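Local coordinates for protein aminoglycoside phosphotransferase (Alicyclobacillus acidocaldarius subsp. acidocaldarius, PDB 4PDY) that probably transfers a phosphoryl group to a small-molecule acceptor and, in this crystal, holds a free histidine in a pocket, at residues 29-34 with 45-50; 54-59 with 106-111. One frame throughout, in Å; residues are numbered along the deposited sequence.

Contact 1. Residues 29-34 with 45-50; sequences SKYDLA and EVWTDS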
ATOM      1  N   SER A  29     -16.574 -25.296  -9.620  1.00  9.71           N
ATOM      2  CA  SER A  29     -17.688 -26.160  -9.292  1.00 11.24           C
ATOM      3  C   SER A  29     -17.936 -26.447  -7.810  1.00 11.21           C
ATOM      4  O   SER A  29     -18.940 -27.034  -7.446  1.00 11.38           O
ATOM      5  CB  SER A  29     -17.532 -27.476 -10.071  1.00 13.90           C
ATOM      6  OG  SER A  29     -17.796 -27.246 -11.443  1.00 18.19           O
ATOM      7  N   LYS A  30     -17.024 -25.995  -6.939  1.00 10.52           N
ATOM      8  CA  LYS A  30     -17.276 -26.075  -5.496  1.00 11.60           C
ATOM      9  C   LYS A  30     -18.262 -25.011  -5.022  1.00  8.70           C
ATOM     10  O   LYS A  30     -18.865 -25.164  -3.967  1.00 10.88           O
ATOM     11  CB  LYS A  30     -15.969 -25.927  -4.700  1.00 11.12           C
ATOM     12  CG  LYS A  30     -14.935 -27.002  -4.990  1.00 11.80           C
ATOM     13  CD  LYS A  30     -15.486 -28.391  -4.740  1.00 12.45           C
ATOM     14  CE  LYS A  30     -14.497 -29.500  -5.071  1.00 12.69           C
ATOM     15  NZ  LYS A  30     -14.249 -29.560  -6.545  1.00 13.55           N
ATOM     16  N   TYR A  31     -18.448 -23.960  -5.820  1.00  9.05           N
ATOM     17  CA  TYR A  31     -19.379 -22.894  -5.488  1.00  9.86           C
ATOM     18  C   TYR A  31     -20.751 -23.215  -6.089  1.00  9.81           C
ATOM     19  O   TYR A  31     -20.897 -24.165  -6.878  1.00 11.29           O
ATOM     20  CB  TYR A  31     -18.840 -21.553  -5.996  1.00  9.37           C
ATOM     21  CG  TYR A  31     -17.575 -21.144  -5.279  1.00  9.74           C
ATOM     22  CD1 TYR A  31     -16.338 -21.603  -5.682  1.00 11.07           C
ATOM     23  CD2 TYR A  31     -17.625 -20.310  -4.173  1.00  9.33           C
ATOM     24  CE1 TYR A  31     -15.172 -21.250  -4.983  1.00  9.43           C
ATOM     25  CE2 TYR A  31     -16.483 -19.969  -3.463  1.00  8.98           C
ATOM     26  CZ  TYR A  31     -15.262 -20.414  -3.897  1.00  9.04           C
ATOM     27  OH  TYR A  31     -14.092 -20.099  -3.223  1.00 10.14           O
ATOM     28  N   ASP A  32     -21.746 -22.425  -5.707  1.00 10.21           N
ATOM     29  CA  ASP A  32     -23.092 -22.530  -6.283  1.00 10.36           C
ATOM     30  C   ASP A  32     -23.490 -21.318  -7.143  1.00 10.58           C
ATOM     31  O   ASP A  32     -24.604 -20.794  -7.055  1.00 15.82           O
ATOM     32  CB  ASP A  32     -24.130 -22.750  -5.184  1.00 11.23           C
ATOM     33  CG  ASP A  32     -24.009 -24.110  -4.526  1.00 12.29           C
ATOM     34  OD1 ASP A  32     -23.733 -25.112  -5.239  1.00 13.17           O
ATOM     35  OD2 ASP A  32     -24.239 -24.182  -3.292  1.00 15.10           O
ATOM     36  N   LEU A  33     -22.602 -20.893  -8.014  1.00 11.43           N
ATOM     37  CA  LEU A  33     -22.770 -19.631  -8.717  1.00 11.08           C
ATOM     38  C   LEU A  33     -23.218 -19.749 -10.180  1.00 11.28           C
ATOM     39  O   LEU A  33     -23.402 -18.733 -10.865  1.00 11.64           O
ATOM     40  CB  LEU A  33     -21.474 -18.846  -8.652  1.00 11.57           C
ATOM     41  CG  LEU A  33     -21.043 -18.474  -7.234  1.00 12.19           C
ATOM     42  CD1 LEU A  33     -19.675 -17.818  -7.303  1.00 12.88           C
ATOM     43  CD2 LEU A  33     -22.055 -17.567  -6.551  1.00 13.81           C
ATOM     44  N   ALA A  34     -23.342 -20.974 -10.661  1.00 11.69           N
ATOM     45  CA  ALA A  34     -23.866 -21.206 -12.004  1.00 11.24           C
ATOM     46  C   ALA A  34     -23.107 -20.402 -13.052  1.00 11.06           C
ATOM     47  O   ALA A  34     -23.683 -19.703 -13.891  1.00 13.22           O
ATOM     48  CB  ALA A  34     -25.377 -20.922 -12.077  1.00 13.72           C
ATOM     49  N   GLU A  45      -9.556 -13.458 -11.634  1.00 13.29           N
ATOM     50  CA  GLU A  45     -10.362 -14.030 -12.693  1.00 12.84           C
ATOM     51  C   GLU A  45     -11.800 -13.599 -12.492  1.00 12.24           C
ATOM     52  O   GLU A  45     -12.337 -13.659 -11.399  1.00 13.23           O
ATOM     53  CB  GLU A  45     -10.253 -15.553 -12.645  1.00 14.43           C
ATOM     54  CG  GLU A  45     -10.777 -16.240 -13.882  1.00 14.82           C
ATOM     55  CD  GLU A  45     -10.509 -17.734 -13.873  1.00 13.56           C
ATOM     56  OE1 GLU A  45      -9.363 -18.144 -14.168  1.00 18.51           O
ATOM     57  OE2 GLU A  45     -11.444 -18.506 -13.579  1.00 14.26           O
ATOM     58  N   VAL A  46     -12.428 -13.149 -13.573  1.00 11.58           N
ATOM     59  CA  VAL A  46     -13.821 -12.731 -13.534  1.00 11.11           C
ATOM     60  C   VAL A  46     -14.698 -13.920 -13.900  1.00  9.04           C
ATOM     61  O   VAL A  46     -14.469 -14.555 -14.925  1.00 12.49           O
ATOM     62  CB  VAL A  46     -14.081 -11.577 -14.517  1.00 14.03           C
ATOM     63  CG1 VAL A  46     -15.545 -11.109 -14.483  1.00 13.28           C
ATOM     64  CG2 VAL A  46     -13.133 -10.440 -14.225  1.00 15.84           C
ATOM     65  N   TRP A  47     -15.666 -14.224 -13.057  1.00  9.88           N
ATOM     66  CA  TRP A  47     -16.658 -15.265 -13.292  1.00  9.91           C
ATOM     67  C   TRP A  47     -18.028 -14.612 -13.499  1.00 10.27           C
ATOM     68  O   TRP A  47     -18.417 -13.762 -12.711  1.00 10.49           O
ATOM     69  CB  TRP A  47     -16.772 -16.173 -12.074  1.00 10.12           C
ATOM     70  CG  TRP A  47     -15.588 -16.994 -11.757  1.00 10.24           C
ATOM     71  CD1 TRP A  47     -14.408 -17.074 -12.449  1.00 11.15           C
ATOM     72  CD2 TRP A  47     -15.456 -17.880 -10.638  1.00  9.49           C
ATOM     73  NE1 TRP A  47     -13.554 -17.972 -11.832  1.00 11.01           N
ATOM     74  CE2 TRP A  47     -14.189 -18.484 -10.727  1.00  9.54           C
ATOM     75  CE3 TRP A  47     -16.308 -18.252  -9.600  1.00  9.12           C
ATOM     76  CZ2 TRP A  47     -13.743 -19.403  -9.783  1.00 10.66           C
ATOM     77  CZ3 TRP A  47     -15.861 -19.163  -8.665  1.00 10.12           C
ATOM     78  CH2 TRP A  47     -14.598 -19.740  -8.780  1.00 10.67           C
ATOM     79  N   THR A  48     -18.758 -15.023 -14.540  1.00 11.11           N
ATOM     80  CA  THR A  48     -20.014 -14.403 -14.879  1.00 10.87           C
ATOM     81  C   THR A  48     -21.105 -15.467 -15.008  1.00  9.57           C
ATOM     82  O   THR A  48     -20.859 -16.513 -15.620  1.00 11.12           O
ATOM     83  CB  THR A  48     -19.846 -13.622 -16.193  1.00 13.89           C
ATOM     84  OG1 THR A  48     -18.744 -12.704 -16.067  1.00 14.81           O
ATOM     85  CG2 THR A  48     -21.058 -12.843 -16.503  1.00 13.43           C
ATOM     86  N   ASP A  49     -22.271 -15.216 -14.417  1.00 10.68           N
ATOM     87  CA  ASP A  49     -23.423 -16.127 -14.515  1.00 11.77           C
ATOM     88  C   ASP A  49     -24.288 -15.760 -15.727  1.00 13.17           C
ATOM     89  O   ASP A  49     -23.933 -14.866 -16.492  1.00 11.75           O
ATOM     90  CB  ASP A  49     -24.207 -16.216 -13.184  1.00 12.94           C
ATOM     91  CG  ASP A  49     -25.025 -14.974 -12.855  1.00 12.56           C
ATOM     92  OD1 ASP A  49     -25.209 -14.094 -13.726  1.00 12.40           O
ATOM     93  OD2 ASP A  49     -25.523 -14.905 -11.700  1.00 16.86           O
ATOM     94  N   SER A  50     -25.407 -16.450 -15.887  1.00 15.33           N
ATOM     95  CA  SER A  50     -26.251 -16.237 -17.065  1.00 15.94           C
ATOM     96  C   SER A  50     -26.944 -14.880 -17.120  1.00 15.34           C
ATOM     97  O   SER A  50     -27.452 -14.468 -18.180  1.00 21.16           O
ATOM     98  CB  SER A  50     -27.309 -17.333 -17.172  1.00 18.76           C
ATOM     99  OG  SER A  50     -28.270 -17.211 -16.147  1.00 22.44           O
TER
HETATM  100  O   HOH W   1     -24.545 -16.524  -9.743  1.00 19.78           O
HETATM  101  O   HOH W   2     -26.154 -18.752 -14.288  1.00 21.77           O
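In the N-terminal lobe of this protein-kinase-like fold, the 29-34 segment, an irregular run between helix 25-28 and strand 35-41, covers one face of the antiparallel sheet and packs on residues 45-50, most of which belong to strand 44-49.

Aromatic and aliphatic packing holds Y31, L33 and W47 together. W47 holds its indole over the sheet with CG beside its own backbone N and anti to the carbonyl carbon (chi1 -66°). Its benzo edge then runs into Y31 in an offset edge-to-face pair: the ring centroids are 5.7 Å apart, the planes 72° apart, and Y31 CD1 lies 3.9 Å from W47 CZ3. L33 meets the same edge, with its CD1 4.1 Å from W47 CE3. A broad, flat residue suits this place, since one indole rim serves an aromatic and a branched aliphatic neighbour, while V107 and A57 also pack against W47.

The polar corner of the indole is paired within its own strand. W47 NE1 donates to E45 OE2 at 2.8 Å, nearly in the ring plane, and the carboxylate receives it on the anti lone pair. E45 OE2 also forms a salt bridge with R38, and E45 OE1 accepts from the backbone N of I23, so this buried carboxylate has partners at both oxygens; they would probably favour its charged form.

Around D49 and S50 no direct hydrogen bond joins the segments, and water does the joining. One water donates both to L33 O and to D49 OD2, while D49 OD1 turns to the backbone N atoms of K51 and R53; a short carboxylate suits the place, one oxygen taking these N-H groups while the other meets the water. A second water donates to A34 O at 2.7 Å and accepts from S50 N at 2.9 Å.

Contact 2. Residues 54-59 with 106-111; sequences RYAAKR and YVTEWV. With HIS (histidine), chain B.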
ATOM      1  N   ARG A  54     -21.286 -10.684 -11.900  0.50 11.97           N
ATOM      2  CA  ARG A  54     -19.851 -10.940 -11.878  0.50 10.29           C
ATOM      3  C   ARG A  54     -19.350 -11.273 -10.461  0.50  9.86           C
ATOM      4  O   ARG A  54     -19.883 -10.771  -9.474  0.50 10.21           O
ATOM      5  CB  ARG A  54     -19.095  -9.712 -12.400  0.50 11.84           C
ATOM      6  CG  ARG A  54     -19.337  -9.361 -13.868  0.50 12.70           C
ATOM      7  CD  ARG A  54     -18.383  -8.301 -14.417  0.50 15.61           C
ATOM      8  NE  ARG A  54     -18.044  -8.590 -15.815  0.50 20.32           N
ATOM      9  CZ  ARG A  54     -16.937  -8.201 -16.451  0.50 20.48           C
ATOM     10  NH1 ARG A  54     -16.009  -7.454 -15.845  0.50 19.95           N
ATOM     11  NH2 ARG A  54     -16.756  -8.577 -17.712  0.50 19.55           N
ATOM     12  N   TYR A  55     -18.329 -12.119 -10.412  1.00  9.03           N
ATOM     13  CA  TYR A  55     -17.590 -12.445  -9.201  1.00  8.71           C
ATOM     14  C   TYR A  55     -16.111 -12.358  -9.537  1.00 10.96           C
ATOM     15  O   TYR A  55     -15.711 -12.653 -10.656  1.00 11.54           O
ATOM     16  CB  TYR A  55     -17.941 -13.843  -8.715  1.00  9.45           C
ATOM     17  CG  TYR A  55     -19.400 -14.024  -8.486  1.00 11.86           C
ATOM     18  CD1 TYR A  55     -20.249 -14.394  -9.540  1.00 14.45           C
ATOM     19  CD2 TYR A  55     -19.945 -13.816  -7.246  1.00 13.03           C
ATOM     20  CE1 TYR A  55     -21.589 -14.527  -9.334  1.00 16.24           C
ATOM     21  CE2 TYR A  55     -21.294 -13.954  -7.029  1.00 15.42           C
ATOM     22  CZ  TYR A  55     -22.116 -14.314  -8.085  1.00 16.94           C
ATOM     23  OH  TYR A  55     -23.447 -14.478  -7.858  1.00 24.07           O
ATOM     24  N   ALA A  56     -15.315 -11.948  -8.536  1.00 10.40           N
ATOM     25  CA  ALA A  56     -13.865 -11.904  -8.648  1.00 10.53           C
ATOM     26  C   ALA A  56     -13.280 -13.118  -7.927  1.00 10.49           C
ATOM     27  O   ALA A  56     -13.492 -13.263  -6.715  1.00 10.79           O
ATOM     28  CB  ALA A  56     -13.347 -10.635  -7.985  1.00 11.91           C
ATOM     29  N   ALA A  57     -12.547 -13.957  -8.639  1.00  9.36           N
ATOM     30  CA  ALA A  57     -11.914 -15.133  -8.058  1.00 10.27           C
ATOM     31  C   ALA A  57     -10.405 -14.901  -8.027  1.00  9.98           C
ATOM     32  O   ALA A  57      -9.802 -14.506  -9.012  1.00 13.26           O
ATOM     33  CB  ALA A  57     -12.263 -16.350  -8.883  1.00 11.87           C
ATOM     34  N   LYS A  58      -9.818 -15.126  -6.859  1.00 10.31           N
ATOM     35  CA  LYS A  58      -8.405 -14.890  -6.642  1.00 10.35           C
ATOM     36  C   LYS A  58      -7.679 -16.204  -6.362  1.00  9.64           C
ATOM     37  O   LYS A  58      -8.090 -16.954  -5.472  1.00 10.61           O
ATOM     38  CB  LYS A  58      -8.226 -13.960  -5.444  1.00 10.55           C
ATOM     39  CG  LYS A  58      -6.759 -13.665  -5.083  1.00 12.52           C
ATOM     40  CD  LYS A  58      -6.036 -12.861  -6.155  1.00 14.35           C
ATOM     41  CE  LYS A  58      -4.569 -12.590  -5.820  1.00 19.25           C
ATOM     42  NZ  LYS A  58      -4.453 -11.628  -4.700  1.00 21.64           N
ATOM     43  N   ARG A  59      -6.633 -16.453  -7.141  1.00 10.64           N
ATOM     44  CA  ARG A  59      -5.667 -17.487  -6.869  1.00 10.71           C
ATOM     45  C   ARG A  59      -4.599 -16.859  -5.969  1.00 13.00           C
ATOM     46  O   ARG A  59      -3.949 -15.869  -6.350  1.00 13.65           O
ATOM     47  CB  ARG A  59      -5.022 -17.966  -8.151  1.00 11.31           C
ATOM     48  CG  ARG A  59      -3.973 -19.036  -7.937  1.00 13.33           C
ATOM     49  CD  ARG A  59      -3.261 -19.418  -9.218  1.00 14.70           C
ATOM     50  NE  ARG A  59      -4.054 -20.315 -10.065  1.00 17.05           N
ATOM     51  CZ  ARG A  59      -4.560 -20.038 -11.266  1.00 17.58           C
ATOM     52  NH1 ARG A  59      -4.451 -18.840 -11.829  1.00 19.09           N
ATOM     53  NH2 ARG A  59      -5.198 -21.003 -11.910  1.00 19.92           N
ATOM     54  N   TYR A 106     -10.122 -17.861  -3.366  1.00  9.84           N
ATOM     55  CA  TYR A 106     -11.291 -17.266  -2.724  1.00  9.59           C
ATOM     56  C   TYR A 106     -11.977 -16.317  -3.670  1.00  8.75           C
ATOM     57  O   TYR A 106     -11.352 -15.797  -4.582  1.00  9.67           O
ATOM     58  CB  TYR A 106     -10.920 -16.599  -1.372  1.00  9.64           C
ATOM     59  CG  TYR A 106      -9.978 -15.432  -1.467  1.00 10.42           C
ATOM     60  CD1 TYR A 106     -10.452 -14.152  -1.665  1.00 10.37           C
ATOM     61  CD2 TYR A 106      -8.608 -15.598  -1.285  1.00 10.33           C
ATOM     62  CE1 TYR A 106      -9.613 -13.067  -1.781  1.00 10.03           C
ATOM     63  CE2 TYR A 106      -7.755 -14.507  -1.390  1.00 11.08           C
ATOM     64  CZ  TYR A 106      -8.259 -13.236  -1.617  1.00 11.08           C
ATOM     65  OH  TYR A 106      -7.435 -12.131  -1.712  1.00 13.13           O
ATOM     66  N   VAL A 107     -13.273 -16.137  -3.434  1.00  9.06           N
ATOM     67  CA  VAL A 107     -14.160 -15.462  -4.365  1.00  9.55           C
ATOM     68  C   VAL A 107     -14.888 -14.358  -3.611  1.00  9.36           C
ATOM     69  O   VAL A 107     -15.339 -14.554  -2.479  1.00 10.16           O
ATOM     70  CB  VAL A 107     -15.177 -16.479  -4.943  1.00  9.78           C
ATOM     71  CG1 VAL A 107     -16.168 -15.794  -5.853  1.00 10.79           C
ATOM     72  CG2 VAL A 107     -14.481 -17.616  -5.692  1.00 10.55           C
ATOM     73  N   THR A 108     -15.040 -13.215  -4.280  1.00  9.36           N
ATOM     74  CA  THR A 108     -15.863 -12.126  -3.764  1.00  9.78           C
ATOM     75  C   THR A 108     -16.887 -11.689  -4.801  1.00  9.78           C
ATOM     76  O   THR A 108     -16.782 -11.958  -6.018  1.00 11.56           O
ATOM     77  CB  THR A 108     -15.053 -10.881  -3.359  1.00 11.56           C
ATOM     78  OG1 THR A 108     -14.442 -10.286  -4.497  1.00 14.43           O
ATOM     79  CG2 THR A 108     -13.963 -11.213  -2.354  1.00 12.16           C
ATOM     80  N   GLU A 109     -17.931 -11.039  -4.302  0.50  9.74           N
ATOM     81  CA  GLU A 109     -18.872 -10.355  -5.181  0.50 10.28           C
ATOM     82  C   GLU A 109     -18.049  -9.331  -5.944  0.50 12.13           C
ATOM     83  O   GLU A 109     -17.046  -8.824  -5.426  0.50 12.66           O
ATOM     84  CB  GLU A 109     -19.983  -9.648  -4.375  0.50 12.40           C
ATOM     85  CG  GLU A 109     -20.829 -10.536  -3.460  0.50 12.47           C
ATOM     86  CD  GLU A 109     -21.814 -11.484  -4.164  0.50 14.32           C
ATOM     87  OE1 GLU A 109     -22.164 -11.279  -5.346  0.50 16.98           O
ATOM     88  OE2 GLU A 109     -22.269 -12.454  -3.509  0.50 16.50           O
ATOM     89  N   TRP A 110     -18.456  -9.013  -7.165  1.00 15.21           N
ATOM     90  CA  TRP A 110     -17.808  -7.991  -7.925  1.00 15.23           C
ATOM     91  C   TRP A 110     -18.135  -6.614  -7.417  1.00 16.52           C
ATOM     92  O   TRP A 110     -19.277  -6.335  -7.067  1.00 21.28           O
ATOM     93  CB  TRP A 110     -18.339  -8.036  -9.340  1.00 18.77           C
ATOM     94  CG  TRP A 110     -17.643  -7.154 -10.245  1.00 18.07           C
ATOM     95  CD1 TRP A 110     -18.072  -5.947 -10.771  1.00 20.23           C
ATOM     96  CD2 TRP A 110     -16.400  -7.431 -10.829  1.00 18.60           C
ATOM     97  NE1 TRP A 110     -17.113  -5.459 -11.624  1.00 22.46           N
ATOM     98  CE2 TRP A 110     -16.077  -6.358 -11.676  1.00 20.81           C
ATOM     99  CE3 TRP A 110     -15.513  -8.504 -10.724  1.00 20.50           C
ATOM    100  CZ2 TRP A 110     -14.893  -6.315 -12.379  1.00 23.77           C
ATOM    101  CZ3 TRP A 110     -14.349  -8.459 -11.412  1.00 26.04           C
ATOM    102  CH2 TRP A 110     -14.045  -7.385 -12.244  1.00 25.46           C
ATOM    103  N   VAL A 111     -17.127  -5.750  -7.388  1.00 15.24           N
ATOM    104  CA  VAL A 111     -17.302  -4.355  -7.039  1.00 16.64           C
ATOM    105  C   VAL A 111     -17.144  -3.497  -8.278  1.00 16.19           C
ATOM    106  O   VAL A 111     -16.082  -3.472  -8.889  1.00 16.61           O
ATOM    107  CB  VAL A 111     -16.270  -3.904  -5.991  1.00 17.64           C
ATOM    108  CG1 VAL A 111     -16.511  -2.443  -5.675  1.00 16.50           C
ATOM    109  CG2 VAL A 111     -16.377  -4.778  -4.756  1.00 19.85           C
TER
HETATM  110  N   HIS B 401     -14.247  -3.432 -10.597  1.00 46.96           N
HETATM  111  CA  HIS B 401     -12.800  -3.599 -10.507  1.00 42.08           C
HETATM  112  C   HIS B 401     -12.143  -2.907 -11.697  1.00 36.73           C
HETATM  113  O   HIS B 401     -11.835  -3.490 -12.675  1.00 48.44           O
HETATM  114  CB  HIS B 401     -12.400  -5.080 -10.500  1.00 46.47           C
HETATM  115  CG  HIS B 401     -12.796  -5.834  -9.263  1.00 39.56           C
HETATM  116  ND1 HIS B 401     -11.925  -6.677  -8.606  1.00 40.71           N
HETATM  117  CD2 HIS B 401     -13.965  -5.897  -8.580  1.00 36.94           C
HETATM  118  CE1 HIS B 401     -12.536  -7.219  -7.567  1.00 28.64           C
HETATM  119  NE2 HIS B 401     -13.773  -6.758  -7.523  1.00 28.08           N
HETATM  120  OXT HIS B 401     -11.911  -1.693 -11.663  1.00 52.14           O
HETATM  121  O   HOH W   3     -21.595 -10.109  -7.507  1.00 17.59           O
HETATM  122  O   HOH W   4     -24.140 -13.966  -4.784  1.00 28.83           O
HETATM  123  O   HOH W   5     -11.477 -12.756  -4.738  1.00 12.38           O
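Strands 54-59 and 106-109 are antiparallel neighbours in the N-lobe sheet of the kinase-like fold, and the run-out to V111 borders the histidine pocket.

Backbone hydrogen bonds set the register. A56 N donates to T108 O, and T108 N to A56 O, each at 2.9 Å; K58 and Y106 form the next such pair. Beyond them W110 N reaches R54 O at 3.2 Å, above the carbonyl plane, as the strand gives out.

Stacking dominates the pocket end. With CG anti to its backbone N (chi1 -173°), W110 stands between two partners: R54 lays CD over one face, 4.1 Å from the five-membered ring centroid, and the ligand imidazole covers the other. A56, small enough to leave room, brings CB within 3.5 Å of the ligand CE1. An alanine in place of W110 would probably loosen the bound histidine and leave the R54 chain without its flat support. V111 O accepts from the ligand N.

On the sheet face shared with A56 and T108, K58 CB sits over the Y106 ring; K58 NZ forms a salt bridge with E245, and Y106 OH a hydrogen bond with the same residue. On the opposite face A57 and V107 pack together, alanine fitting the close approach there.

Two waters bridge the flank: one donates to R54 O and E109 OE1, the other to Y55 OH and E109 OE2. E109, salt-bridged to R53, lies alongside the Y55 ring, its OE1 meeting CE2 of Y55 obliquely at 3.3 Å.

The two contacts come in series along the chain, contact 1 closing before contact 2 opens, and their centres lie about 9 Å apart, both reaching the same antiparallel sheet. Strand 44-49 of contact 1 is the neighbour of strand 54-60, which in turn pairs with strand 103-109, so the second contact continues the sheet from the first. Probable backbone hydrogen bonds join them, E45 O to A57 N and W47 O to Y55 N. Y31 also packs on V107. Residues 29-34 thus cover one face of the sheet, whereas A56, on its other face, and W110 line the histidine pocket; the bound histidine lies about 11 Å from the side chain of W47.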